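Local coordinates for protein NADP-dependent glyceraldehyde-3-phosphate dehydrogenase (PDB 3PRL) that probably catalyses the NADP-dependent, non-phosphorylating oxidation of glyceraldehyde 3-phosphate, as a member of the aldehyde dehydrogenase family, at residues Q56-A61 with L153-A158; A171-A176 with V183-A188; L269-L274 with T423-N428; S289-T294 with P333-K338; E402-S407 with I427-H432. All coordinates share one frame; numbering follows the deposited sequence.

Contact 1 (Q56-A61 with L153-A158)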
# COMPACT_ATOMS: atom_id res chain seq x y z
N GLN D 56 -31.55 -4.79 17.76
CA GLN D 56 -32.27 -5.28 16.58
C GLN D 56 -32.46 -4.20 15.54
O GLN D 56 -32.32 -4.47 14.34
CB GLN D 56 -33.63 -5.90 16.94
CG GLN D 56 -33.60 -7.42 17.04
CD GLN D 56 -32.72 -8.08 15.99
OE1 GLN D 56 -31.57 -8.44 16.28
NE2 GLN D 56 -33.24 -8.21 14.77
N GLY D 57 -32.78 -2.99 16.00
CA GLY D 57 -32.95 -1.86 15.10
C GLY D 57 -31.68 -1.59 14.31
O GLY D 57 -31.73 -1.26 13.13
N ALA D 58 -30.54 -1.75 14.98
CA ALA D 58 -29.24 -1.52 14.37
C ALA D 58 -28.92 -2.57 13.32
O ALA D 58 -28.36 -2.24 12.28
CB ALA D 58 -28.16 -1.46 15.43
N LYS D 59 -29.30 -3.82 13.58
CA LYS D 59 -29.12 -4.94 12.65
C LYS D 59 -29.99 -4.83 11.38
O LYS D 59 -29.57 -5.22 10.29
CB LYS D 59 -29.45 -6.25 13.37
CG LYS D 59 -28.54 -7.43 13.11
CD LYS D 59 -28.89 -8.53 14.14
CE LYS D 59 -28.87 -9.93 13.54
NZ LYS D 59 -29.99 -10.76 14.09
N ASP D 60 -31.20 -4.30 11.52
CA ASP D 60 -32.07 -4.15 10.36
C ASP D 60 -31.64 -2.98 9.50
O ASP D 60 -31.65 -3.06 8.28
CB ASP D 60 -33.53 -4.01 10.77
CG ASP D 60 -34.09 -5.28 11.41
OD1 ASP D 60 -33.46 -6.35 11.30
OD2 ASP D 60 -35.16 -5.18 12.03
N ALA D 61 -31.24 -1.89 10.14
CA ALA D 61 -30.74 -0.72 9.42
C ALA D 61 -29.34 -0.96 8.82
O ALA D 61 -28.98 -0.33 7.83
CB ALA D 61 -30.75 0.49 10.32
N LEU D 153 -18.38 -5.39 9.67
CA LEU D 153 -18.65 -6.57 10.48
C LEU D 153 -20.15 -6.69 10.85
O LEU D 153 -20.66 -7.81 10.95
CB LEU D 153 -17.77 -6.57 11.76
CG LEU D 153 -16.24 -6.46 11.66
CD1 LEU D 153 -15.67 -5.85 12.93
CD2 LEU D 153 -15.57 -7.82 11.38
N GLY D 154 -20.85 -5.56 11.01
CA GLY D 154 -22.25 -5.57 11.46
C GLY D 154 -22.68 -4.45 12.41
O GLY D 154 -22.65 -3.28 12.05
N VAL D 155 -23.11 -4.82 13.61
CA VAL D 155 -23.43 -3.85 14.65
C VAL D 155 -22.24 -3.74 15.61
O VAL D 155 -21.80 -4.76 16.17
CB VAL D 155 -24.72 -4.23 15.44
CG1 VAL D 155 -25.02 -3.21 16.52
CG2 VAL D 155 -25.92 -4.32 14.50
N VAL D 156 -21.73 -2.53 15.78
CA VAL D 156 -20.56 -2.27 16.63
C VAL D 156 -20.98 -1.65 17.94
O VAL D 156 -21.74 -0.67 17.95
CB VAL D 156 -19.49 -1.38 15.89
CG1 VAL D 156 -18.42 -0.83 16.84
CG2 VAL D 156 -18.81 -2.17 14.77
N LEU D 157 -20.50 -2.23 19.04
CA LEU D 157 -20.75 -1.67 20.36
C LEU D 157 -19.60 -0.77 20.74
O LEU D 157 -18.45 -1.22 20.82
CB LEU D 157 -20.94 -2.77 21.42
CG LEU D 157 -21.17 -2.21 22.84
CD1 LEU D 157 -22.59 -1.72 23.02
CD2 LEU D 157 -20.81 -3.22 23.91
N ALA D 158 -19.91 0.51 20.90
CA ALA D 158 -18.95 1.54 21.27
C ALA D 158 -19.25 1.97 22.69
O ALA D 158 -20.37 2.43 22.99
CB ALA D 158 -19.04 2.73 20.33
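Ala-58 and Val-155 carry the apolar part of this contact, in which helix 48-65 lies against the sheet where strand 144-159 resumes at Val-155. The methyl CB of Ala-58 meets both branches of the valine: Val-155 CG2 is 3.7 Å from Ala-58 CB, and Val-155 CG1 is 3.8 Å from the same atom. The alanine methyl therefore faces the fork of the isopropyl group. With chi1 at 180°, CG1 of Val-155 lies anti to its backbone N while CG2 is turned beside that N, and this rotation presents both methyls to the helix.

A second kind of contact is between side chain and backbone. Val-155 CG2 also lies against the Ala-58 to Lys-59 peptide, standing 3.5 Å from Lys-59 N and 3.7 Å from Ala-58 C. Lys-59 adds its CB at the margin, 4.2 Å from Val-155 CG2, while the rest of its bent chain leads away from the strand.

Polar partners lie around this apolar patch. The carbonyl O of Ala-58 is hydrogen-bonded to Thr-182 OG1, on the neighbouring strand 182-186, and Val-155 N is hydrogen-bonded to Asp-233 OD2. The helix thus packs on the sheet that carries the nucleotide-binding residue Lys-186, although the side chains of Val-155 and Lys-186 are about 11 Å apart.

Small groups on both sides permit a close approach, with 6.1 Å between Lys-59 CA and Val-155 CA. Across the two segments the attachment rests on methyl shape and dispersion, without a directional bond.

Contact 2 (A171-A176 with V183-A188)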
# COMPACT_ATOMS: atom_id res chain seq x y z
N ALA D 171 -14.64 9.00 17.98
CA ALA D 171 -13.50 8.23 17.49
C ALA D 171 -13.87 6.76 17.21
O ALA D 171 -13.15 6.07 16.51
CB ALA D 171 -12.37 8.30 18.48
N LYS D 172 -14.98 6.30 17.79
CA LYS D 172 -15.48 4.92 17.61
C LYS D 172 -16.65 4.87 16.67
O LYS D 172 -16.72 3.99 15.81
CB LYS D 172 -15.91 4.33 18.95
CG LYS D 172 -14.76 4.15 19.94
CD LYS D 172 -15.29 3.82 21.34
CE LYS D 172 -14.16 3.59 22.32
NZ LYS D 172 -13.23 4.76 22.30
N ILE D 173 -17.58 5.81 16.84
CA ILE D 173 -18.77 5.87 16.00
C ILE D 173 -18.44 6.19 14.54
O ILE D 173 -18.94 5.50 13.65
CB ILE D 173 -19.85 6.84 16.56
CG1 ILE D 173 -20.17 6.52 18.03
CG2 ILE D 173 -21.15 6.76 15.72
CD1 ILE D 173 -20.96 7.64 18.73
N ALA D 174 -17.60 7.20 14.28
CA ALA D 174 -17.31 7.61 12.88
C ALA D 174 -16.73 6.51 12.01
O ALA D 174 -17.27 6.28 10.93
CB ALA D 174 -16.41 8.86 12.82
N PRO D 175 -15.63 5.84 12.46
CA PRO D 175 -15.09 4.82 11.55
C PRO D 175 -16.06 3.68 11.34
O PRO D 175 -16.09 3.09 10.26
CB PRO D 175 -13.83 4.29 12.27
CG PRO D 175 -13.82 4.95 13.68
CD PRO D 175 -14.70 6.17 13.57
N ALA D 176 -16.84 3.38 12.37
CA ALA D 176 -17.85 2.32 12.31
C ALA D 176 -18.94 2.56 11.25
O ALA D 176 -19.22 1.68 10.43
CB ALA D 176 -18.47 2.08 13.70
N VAL D 183 -24.21 1.25 14.90
CA VAL D 183 -23.67 1.44 16.24
C VAL D 183 -24.72 1.36 17.34
O VAL D 183 -25.80 1.97 17.29
CB VAL D 183 -22.84 2.74 16.37
CG1 VAL D 183 -22.42 2.97 17.80
CG2 VAL D 183 -21.59 2.70 15.48
N VAL D 184 -24.38 0.56 18.35
CA VAL D 184 -24.99 0.71 19.67
C VAL D 184 -23.99 1.48 20.52
O VAL D 184 -22.87 1.01 20.75
CB VAL D 184 -25.37 -0.65 20.27
CG1 VAL D 184 -25.89 -0.49 21.68
CG2 VAL D 184 -26.43 -1.28 19.41
N PHE D 185 -24.37 2.69 20.91
CA PHE D 185 -23.53 3.62 21.67
C PHE D 185 -23.90 3.65 23.16
O PHE D 185 -25.02 4.03 23.52
CB PHE D 185 -23.63 5.04 21.09
CG PHE D 185 -22.82 6.09 21.85
CD1 PHE D 185 -21.55 5.80 22.35
CD2 PHE D 185 -23.33 7.39 22.03
CE1 PHE D 185 -20.80 6.74 23.05
CE2 PHE D 185 -22.57 8.35 22.72
CZ PHE D 185 -21.31 8.03 23.23
N LYS D 186 -22.94 3.27 24.00
CA LYS D 186 -23.10 3.39 25.47
C LYS D 186 -22.07 4.34 26.08
O LYS D 186 -20.93 3.93 26.31
CB LYS D 186 -23.02 2.00 26.16
CG LYS D 186 -23.17 2.01 27.72
CD LYS D 186 -24.23 3.02 28.21
CE LYS D 186 -23.97 3.53 29.62
NZ LYS D 186 -24.49 4.93 29.80
N PRO D 187 -22.46 5.61 26.36
CA PRO D 187 -21.51 6.54 27.00
C PRO D 187 -21.24 6.17 28.45
O PRO D 187 -22.05 5.50 29.05
CB PRO D 187 -22.25 7.89 26.96
CG PRO D 187 -23.68 7.56 26.80
CD PRO D 187 -23.74 6.27 26.03
N ALA D 188 -20.11 6.60 29.01
CA ALA D 188 -19.98 6.59 30.45
C ALA D 188 -21.15 7.42 31.00
O ALA D 188 -21.53 8.45 30.40
CB ALA D 188 -18.66 7.19 30.87
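The beta-alpha-beta unit of strand 144-159, helix 167-178 and strand 182-186 is closed here, where Ile-173 and Ala-176 of the helix pack on Val-183 and Phe-185 of its second strand. The short segments run almost exactly antiparallel, at 176°, with their axes 9.6 Å apart, as expected when a helix leads back to the next parallel strand. All four touching residues are buried, and the interface between the segments is apolar.

Val-183 CG2 lies at the junction with the helix, 3.6 Å from Ala-176 CB and close also to Ile-173 CG2. The two branches of Ile-173 divide the work: CG2 goes to the valine, and CG1, turned beside the backbone N (chi1 -52°), carries CD1 to the phenylalanine.

The strand goes on to Lys-186, a residue that binds NADP(+), and Phe-185 itself packs on Ser-160, another residue of that site. This helix-strand contact is thus close to the cofactor site and probably backs part of it.

The phenyl ring is held between two aliphatic groups. Pro-187 CD covers one face, and on the opposite face Ile-173 CD1 makes a CH-pi contact 4.0 Å from the ring centroid, only 13° off the normal.

Contact 3 (L269-L274 with T423-N428)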
# COMPACT_ATOMS: atom_id res chain seq x y z
N LEU D 269 17.76 11.29 30.79
CA LEU D 269 19.20 10.99 30.87
C LEU D 269 20.04 12.25 31.09
O LEU D 269 19.53 13.36 31.01
CB LEU D 269 19.67 10.22 29.63
CG LEU D 269 19.07 8.83 29.37
CD1 LEU D 269 19.65 8.19 28.11
CD2 LEU D 269 19.24 7.92 30.59
N ASP D 270 21.33 12.06 31.38
CA ASP D 270 22.27 13.15 31.72
C ASP D 270 22.35 14.29 30.68
O ASP D 270 22.39 15.47 31.05
CB ASP D 270 23.66 12.56 32.02
CG ASP D 270 24.82 13.54 31.80
OD1 ASP D 270 24.63 14.77 31.87
OD2 ASP D 270 25.95 13.05 31.58
N ASP D 271 22.37 13.93 29.40
CA ASP D 271 22.51 14.90 28.32
C ASP D 271 21.16 15.41 27.81
O ASP D 271 20.90 15.40 26.61
CB ASP D 271 23.34 14.29 27.18
CG ASP D 271 22.73 13.00 26.64
OD1 ASP D 271 21.97 12.34 27.37
OD2 ASP D 271 23.03 12.64 25.47
N ALA D 272 20.30 15.86 28.72
CA ALA D 272 18.96 16.30 28.34
C ALA D 272 18.77 17.79 28.55
O ALA D 272 19.30 18.37 29.51
CB ALA D 272 17.91 15.52 29.11
N ASP D 273 18.01 18.41 27.65
CA ASP D 273 17.57 19.78 27.85
C ASP D 273 16.49 19.71 28.93
O ASP D 273 15.35 19.32 28.66
CB ASP D 273 17.03 20.40 26.56
CG ASP D 273 16.40 21.78 26.77
OD1 ASP D 273 16.03 22.11 27.92
OD2 ASP D 273 16.27 22.54 25.79
N LEU D 274 16.87 20.10 30.14
CA LEU D 274 16.01 19.94 31.31
C LEU D 274 14.89 20.98 31.39
O LEU D 274 13.95 20.80 32.16
CB LEU D 274 16.84 19.92 32.60
CG LEU D 274 18.01 18.93 32.66
CD1 LEU D 274 19.05 19.38 33.68
CD2 LEU D 274 17.55 17.51 32.96
N THR D 423 20.03 11.16 20.11
CA THR D 423 18.88 10.59 19.40
C THR D 423 18.99 9.10 19.07
O THR D 423 18.05 8.35 19.35
CB THR D 423 18.56 11.37 18.10
OG1 THR D 423 18.09 12.68 18.43
CG2 THR D 423 17.49 10.64 17.27
N ASP D 424 20.10 8.66 18.48
CA ASP D 424 20.28 7.24 18.17
C ASP D 424 20.06 6.38 19.42
O ASP D 424 19.31 5.41 19.37
CB ASP D 424 21.64 6.94 17.52
CG ASP D 424 21.80 7.62 16.16
OD1 ASP D 424 20.78 7.88 15.48
OD2 ASP D 424 22.97 7.90 15.77
N ARG D 425 20.68 6.77 20.53
CA ARG D 425 20.56 6.05 21.81
C ARG D 425 19.12 5.97 22.30
O ARG D 425 18.63 4.89 22.62
CB ARG D 425 21.45 6.70 22.85
CG ARG D 425 21.91 5.77 23.96
CD ARG D 425 22.98 6.45 24.81
NE ARG D 425 22.47 7.65 25.48
CZ ARG D 425 23.22 8.50 26.18
NH1 ARG D 425 24.53 8.30 26.29
NH2 ARG D 425 22.66 9.56 26.76
N ALA D 426 18.43 7.11 22.34
CA ALA D 426 16.99 7.14 22.60
C ALA D 426 16.22 6.12 21.73
O ALA D 426 15.33 5.43 22.22
CB ALA D 426 16.44 8.56 22.40
N ILE D 427 16.57 6.03 20.45
CA ILE D 427 15.91 5.08 19.53
C ILE D 427 16.22 3.64 19.94
O ILE D 427 15.34 2.77 19.95
CB ILE D 427 16.28 5.38 18.04
CG1 ILE D 427 15.54 6.64 17.56
CG2 ILE D 427 15.99 4.17 17.14
CD1 ILE D 427 16.06 7.22 16.27
N ASN D 428 17.48 3.40 20.30
CA ASN D 428 17.89 2.11 20.83
C ASN D 428 17.13 1.74 22.09
O ASN D 428 16.58 0.64 22.18
CB ASN D 428 19.40 2.05 21.06
CG ASN D 428 20.07 0.98 20.23
OD1 ASN D 428 20.12 -0.19 20.62
ND2 ASN D 428 20.59 1.37 19.06
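Arg-425 meets Asp-271 through a single terminal nitrogen, and its guanidinium is turned well out of the carboxylate plane. The salt bridge runs from Arg-425 NH2 to Asp-271 OD1 at 2.9 Å, whereas Asp-271 OD2 stays 3.4 Å from the same nitrogen. OD1 lies at the guanidinium edge, but the two planes are 63° apart, which rules out the coplanar, two-pronged pairing of such groups. Arg-425 NE is buried by the contact without a hydrogen-bonding partner in the model; Asp-422 OD2 makes a long, weak ion pair with this nitrogen.

Leu-269 supplies the apolar side of the contact. Its CD1 approaches the guanidinium obliquely, 3.6 Å from Arg-425 NH2 and 3.9 Å from Arg-425 NE. Asp-271 is the centre of an inverse gamma turn, and its chi1 of 58° sets CG between the backbone N and the carbonyl carbon, directing the carboxylate at the helix. A bend at chi3 of the arginine brings NH2 to Asp-271.

On the same helix, Thr-423 OG1 is hydrogen-bonded to Asp-424 OD1 of a second subunit, which puts the contact beside an assembly interface.

Strands 264-268 and 415-419 are parallel neighbours, and the two segments follow their C-terminal ends. Asp-273 is the N-cap of helix 274-286. The loop after one strand is thus paired with the first turns of the helix that follows its neighbour, as in open alpha/beta sheets.

Contact 4 (S289-T294 with P333-K338)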
# COMPACT_ATOMS: atom_id res chain seq x y z
N SER D 289 -5.85 17.41 35.09
CA SER D 289 -5.56 16.92 36.45
C SER D 289 -5.12 15.46 36.55
O SER D 289 -5.33 14.82 37.58
CB SER D 289 -6.75 17.18 37.40
OG SER D 289 -6.94 18.56 37.65
N GLY D 290 -4.50 14.93 35.50
CA GLY D 290 -4.00 13.54 35.52
C GLY D 290 -5.04 12.47 35.21
O GLY D 290 -4.78 11.27 35.41
N GLN D 291 -6.22 12.88 34.73
CA GLN D 291 -7.28 11.93 34.38
C GLN D 291 -7.21 11.54 32.92
O GLN D 291 -8.15 11.75 32.15
CB GLN D 291 -8.65 12.49 34.74
CG GLN D 291 -8.81 12.70 36.23
CD GLN D 291 -10.02 13.51 36.58
OE1 GLN D 291 -10.86 13.06 37.35
NE2 GLN D 291 -10.12 14.70 36.01
N ARG D 292 -6.07 10.98 32.55
CA ARG D 292 -5.79 10.60 31.18
C ARG D 292 -5.10 9.26 31.19
O ARG D 292 -4.24 8.98 32.05
CB ARG D 292 -4.89 11.65 30.52
CG ARG D 292 -5.61 12.97 30.25
CD ARG D 292 -4.65 14.09 29.84
NE ARG D 292 -4.23 13.99 28.45
CZ ARG D 292 -2.95 14.02 28.06
NH1 ARG D 292 -1.98 14.16 28.96
NH2 ARG D 292 -2.65 13.92 26.77
N CYS D 293 -5.50 8.40 30.26
CA CYS D 293 -4.85 7.11 30.15
C CYS D 293 -3.45 7.34 29.61
O CYS D 293 -2.50 6.79 30.13
CB CYS D 293 -5.66 6.15 29.29
SG CYS D 293 -7.19 5.71 30.09
N THR D 294 -3.36 8.19 28.58
CA THR D 294 -2.09 8.61 28.02
C THR D 294 -1.64 9.91 28.71
O THR D 294 -2.25 10.97 28.53
CB THR D 294 -2.20 8.81 26.51
OG1 THR D 294 -3.08 7.81 25.96
CG2 THR D 294 -0.83 8.68 25.87
N PRO D 333 -11.27 19.96 39.72
CA PRO D 333 -11.65 18.84 40.57
C PRO D 333 -11.66 17.51 39.82
O PRO D 333 -11.97 17.46 38.62
CB PRO D 333 -13.07 19.20 41.03
CG PRO D 333 -13.19 20.68 40.80
CD PRO D 333 -12.37 20.93 39.59
N VAL D 334 -11.29 16.44 40.52
CA VAL D 334 -11.32 15.10 39.94
C VAL D 334 -12.76 14.61 39.92
O VAL D 334 -13.62 15.11 40.64
CB VAL D 334 -10.37 14.10 40.64
CG1 VAL D 334 -8.91 14.47 40.37
CG2 VAL D 334 -10.65 14.01 42.14
N ILE D 335 -13.01 13.62 39.07
CA ILE D 335 -14.36 13.19 38.70
C ILE D 335 -15.34 12.94 39.87
O ILE D 335 -16.49 13.36 39.79
CB ILE D 335 -14.30 11.97 37.74
CG1 ILE D 335 -15.60 11.81 36.93
CG2 ILE D 335 -13.90 10.71 38.50
CD1 ILE D 335 -15.97 13.02 36.09
N ASP D 336 -14.89 12.26 40.92
CA ASP D 336 -15.78 11.96 42.06
C ASP D 336 -15.06 11.76 43.41
O ASP D 336 -13.82 11.84 43.47
CB ASP D 336 -16.79 10.83 41.72
CG ASP D 336 -16.14 9.45 41.53
OD1 ASP D 336 -14.90 9.33 41.41
OD2 ASP D 336 -16.90 8.46 41.49
N GLU D 337 -15.85 11.51 44.47
CA GLU D 337 -15.37 11.24 45.85
C GLU D 337 -14.43 10.06 45.92
O GLU D 337 -13.35 10.14 46.51
CB GLU D 337 -16.52 10.87 46.80
CG GLU D 337 -17.92 11.37 46.47
CD GLU D 337 -18.16 12.75 47.00
OE1 GLU D 337 -18.77 12.87 48.09
OE2 GLU D 337 -17.74 13.72 46.33
N LYS D 338 -14.90 8.95 45.35
CA LYS D 338 -14.16 7.69 45.29
C LYS D 338 -12.75 7.93 44.79
O LYS D 338 -11.77 7.52 45.43
CB LYS D 338 -14.88 6.72 44.34
CG LYS D 338 -14.93 5.25 44.77
CD LYS D 338 -13.56 4.62 45.02
CE LYS D 338 -13.67 3.18 45.58
NZ LYS D 338 -13.75 2.12 44.51
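The carboxamide of Gln-291 turns its oxygen to the backbone of Ile-335, whose N lies in the carbonyl plane. In the same segment the guanidinium of Arg-292 has Thr-294 O over the centre of one face, 3.1 Å above its plane.

The hydrogen bond from Ile-335 N to Gln-291 OE1 is 2.8 Å long, with an N-H...O angle of 149°. The C=O...N angle of 147° shows that the donor approaches well off the carbonyl bond direction. OE1 also has aliphatic carbon beside it: Val-334 CA is 3.3 Å from Gln-291 OE1, and Val-334 CB is 3.5 Å from it. CG of the glutamine lies beside its backbone N (chi1 -63°) and the chain is extended beyond, so that the amide spans the distance between the two loops. The other branch of the amide, NE2, makes a weak hydrogen bond to Tyr-288 O. Pro-333 O, buried by the contact, has no partner in the model. A leucine in place of Gln-291 would probably leave Ile-335 N without its acceptor and the loops without this tie, with the bond from Ser-289 OG to Thr-332 O still joining them.

Segment 289-294 carries the Gly-Gln-Arg-Cys sequence of the aldehyde dehydrogenase cysteine signature, and Ile-335 packs on Phe-162, which binds NADP(+). The first loop runs from helix 274-286 to strand 296-302. The second enters helix 337-352, where Asp-336 caps Ser-339 N and Val-334 packs on Ala-340 and Ile-343.

Contact 5 (E402-S407 with I427-H432)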
# COMPACT_ATOMS: atom_id res chain seq x y z
N GLU D 402 18.59 0.85 34.31
CA GLU D 402 17.69 0.76 35.45
C GLU D 402 16.34 1.37 35.11
O GLU D 402 15.31 0.87 35.58
CB GLU D 402 18.26 1.46 36.69
CG GLU D 402 17.37 1.32 37.96
CD GLU D 402 17.95 2.01 39.20
OE1 GLU D 402 18.90 2.81 39.05
OE2 GLU D 402 17.45 1.76 40.32
N ALA D 403 16.34 2.43 34.32
CA ALA D 403 15.11 3.07 33.87
C ALA D 403 14.27 2.13 33.00
O ALA D 403 13.05 2.05 33.18
CB ALA D 403 15.41 4.37 33.11
N ILE D 404 14.94 1.42 32.09
CA ILE D 404 14.31 0.43 31.20
C ILE D 404 13.64 -0.67 32.00
O ILE D 404 12.48 -1.00 31.78
CB ILE D 404 15.36 -0.19 30.23
CG1 ILE D 404 15.80 0.84 29.19
CG2 ILE D 404 14.82 -1.48 29.57
CD1 ILE D 404 16.88 0.34 28.22
N SER D 405 14.39 -1.23 32.96
CA SER D 405 13.93 -2.32 33.81
C SER D 405 12.69 -1.98 34.66
O SER D 405 11.68 -2.70 34.63
CB SER D 405 15.08 -2.78 34.71
OG SER D 405 14.66 -3.77 35.62
N LEU D 406 12.79 -0.89 35.42
CA LEU D 406 11.68 -0.43 36.26
C LEU D 406 10.47 -0.02 35.44
O LEU D 406 9.33 -0.14 35.88
CB LEU D 406 12.15 0.73 37.13
CG LEU D 406 12.93 0.40 38.41
CD1 LEU D 406 13.58 1.65 39.00
CD2 LEU D 406 12.01 -0.27 39.41
N SER D 407 10.74 0.49 34.24
CA SER D 407 9.73 0.83 33.27
C SER D 407 8.96 -0.43 32.88
O SER D 407 7.72 -0.46 32.95
CB SER D 407 10.38 1.48 32.04
OG SER D 407 9.53 1.46 30.92
N ILE D 427 16.57 6.03 20.45
CA ILE D 427 15.91 5.08 19.53
C ILE D 427 16.22 3.64 19.94
O ILE D 427 15.34 2.77 19.95
CB ILE D 427 16.28 5.38 18.04
CG1 ILE D 427 15.54 6.64 17.56
CG2 ILE D 427 15.99 4.17 17.14
CD1 ILE D 427 16.06 7.22 16.27
N ASN D 428 17.48 3.40 20.30
CA ASN D 428 17.89 2.11 20.83
C ASN D 428 17.13 1.74 22.09
O ASN D 428 16.58 0.64 22.18
CB ASN D 428 19.40 2.05 21.06
CG ASN D 428 20.07 0.98 20.23
OD1 ASN D 428 20.12 -0.19 20.62
ND2 ASN D 428 20.59 1.37 19.06
N ILE D 429 17.07 2.69 23.03
CA ILE D 429 16.44 2.51 24.34
C ILE D 429 14.96 2.23 24.20
O ILE D 429 14.45 1.25 24.74
CB ILE D 429 16.65 3.75 25.25
CG1 ILE D 429 18.07 3.73 25.84
CG2 ILE D 429 15.57 3.84 26.35
CD1 ILE D 429 18.67 5.10 26.03
N GLY D 430 14.27 3.08 23.44
CA GLY D 430 12.86 2.94 23.20
C GLY D 430 12.48 1.56 22.73
O GLY D 430 11.39 1.10 23.00
N LYS D 431 13.40 0.88 22.05
CA LYS D 431 13.13 -0.44 21.50
C LYS D 431 13.01 -1.53 22.57
O LYS D 431 12.27 -2.50 22.38
CB LYS D 431 14.16 -0.82 20.42
CG LYS D 431 13.69 -1.92 19.48
CD LYS D 431 12.84 -1.40 18.33
CE LYS D 431 11.89 -2.49 17.76
NZ LYS D 431 12.52 -3.83 17.51
N HIS D 432 13.69 -1.36 23.70
CA HIS D 432 13.54 -2.28 24.84
C HIS D 432 12.36 -1.93 25.73
O HIS D 432 12.18 -2.55 26.78
CB HIS D 432 14.80 -2.32 25.72
CG HIS D 432 16.07 -2.60 24.98
ND1 HIS D 432 16.64 -3.86 24.91
CD2 HIS D 432 16.90 -1.78 24.29
CE1 HIS D 432 17.76 -3.79 24.20
NE2 HIS D 432 17.93 -2.54 23.82
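Ile-404 and His-432 bring their CA atoms to 7.0 Å where helix 400-409 meets the C-terminal end of helix 423-431. These are consecutive helices of an alpha/beta fold, separated in the chain by strand 415-419, and Ala-403 beside the contact packs on Ile-267 and Phe-300 of the mixed sheet to which that strand belongs.

Ile-404 is the side chain that both partners touch, and its two branches are used separately. CG1, turned beside the backbone N (chi1 -71°), faces Ile-429, with 4.1 Å between Ile-404 CG1 and Ile-429 CG2; CD1 stays near the same methyl, 4.2 Å from it. The other branch, CG2, meets His-432 CB at 3.9 Å. Both pairs of side chains meet at a slant, and CD1 comes to the imidazole obliquely. An alanine at Ile-404 is likely to open a gap between the helices, leaving Ile-429 CG2 and His-432 CB without their apolar partner.

The contact is partly buried and apolar between the segments. Earlier on helix 423-431, Ile-427 packs on Leu-481 of a third subunit. Beside the isoleucine, the carbonyl O of His-432 stands 4.0 Å from Ile-404 CG2 and is hydrogen-bonded to Asn-408 ND2.

Overall arrangement
Contacts 1, 2 and 4 are buried, whereas contacts 3 and 5 are partly buried and have residues near other subunits. Contacts 1 and 2 belong to one sheet and join through neighbouring strands, with a probable backbone hydrogen bond from Val-184 N to Val-156 O at 2.9 Å; both are made by apolar side chains, in contact 1 partly against the helix backbone. Contacts 3 and 5 share helix 423-431 and meet where Leu-269 touches Ile-429, yet one is ionic and the other apolar. Contact 4 stands apart, its nearest atoms about 8 Å from contact 2, and relies on a side-chain to backbone hydrogen bond between loops. Contacts 1 and 3 are the most distant, with centres 48 Å apart.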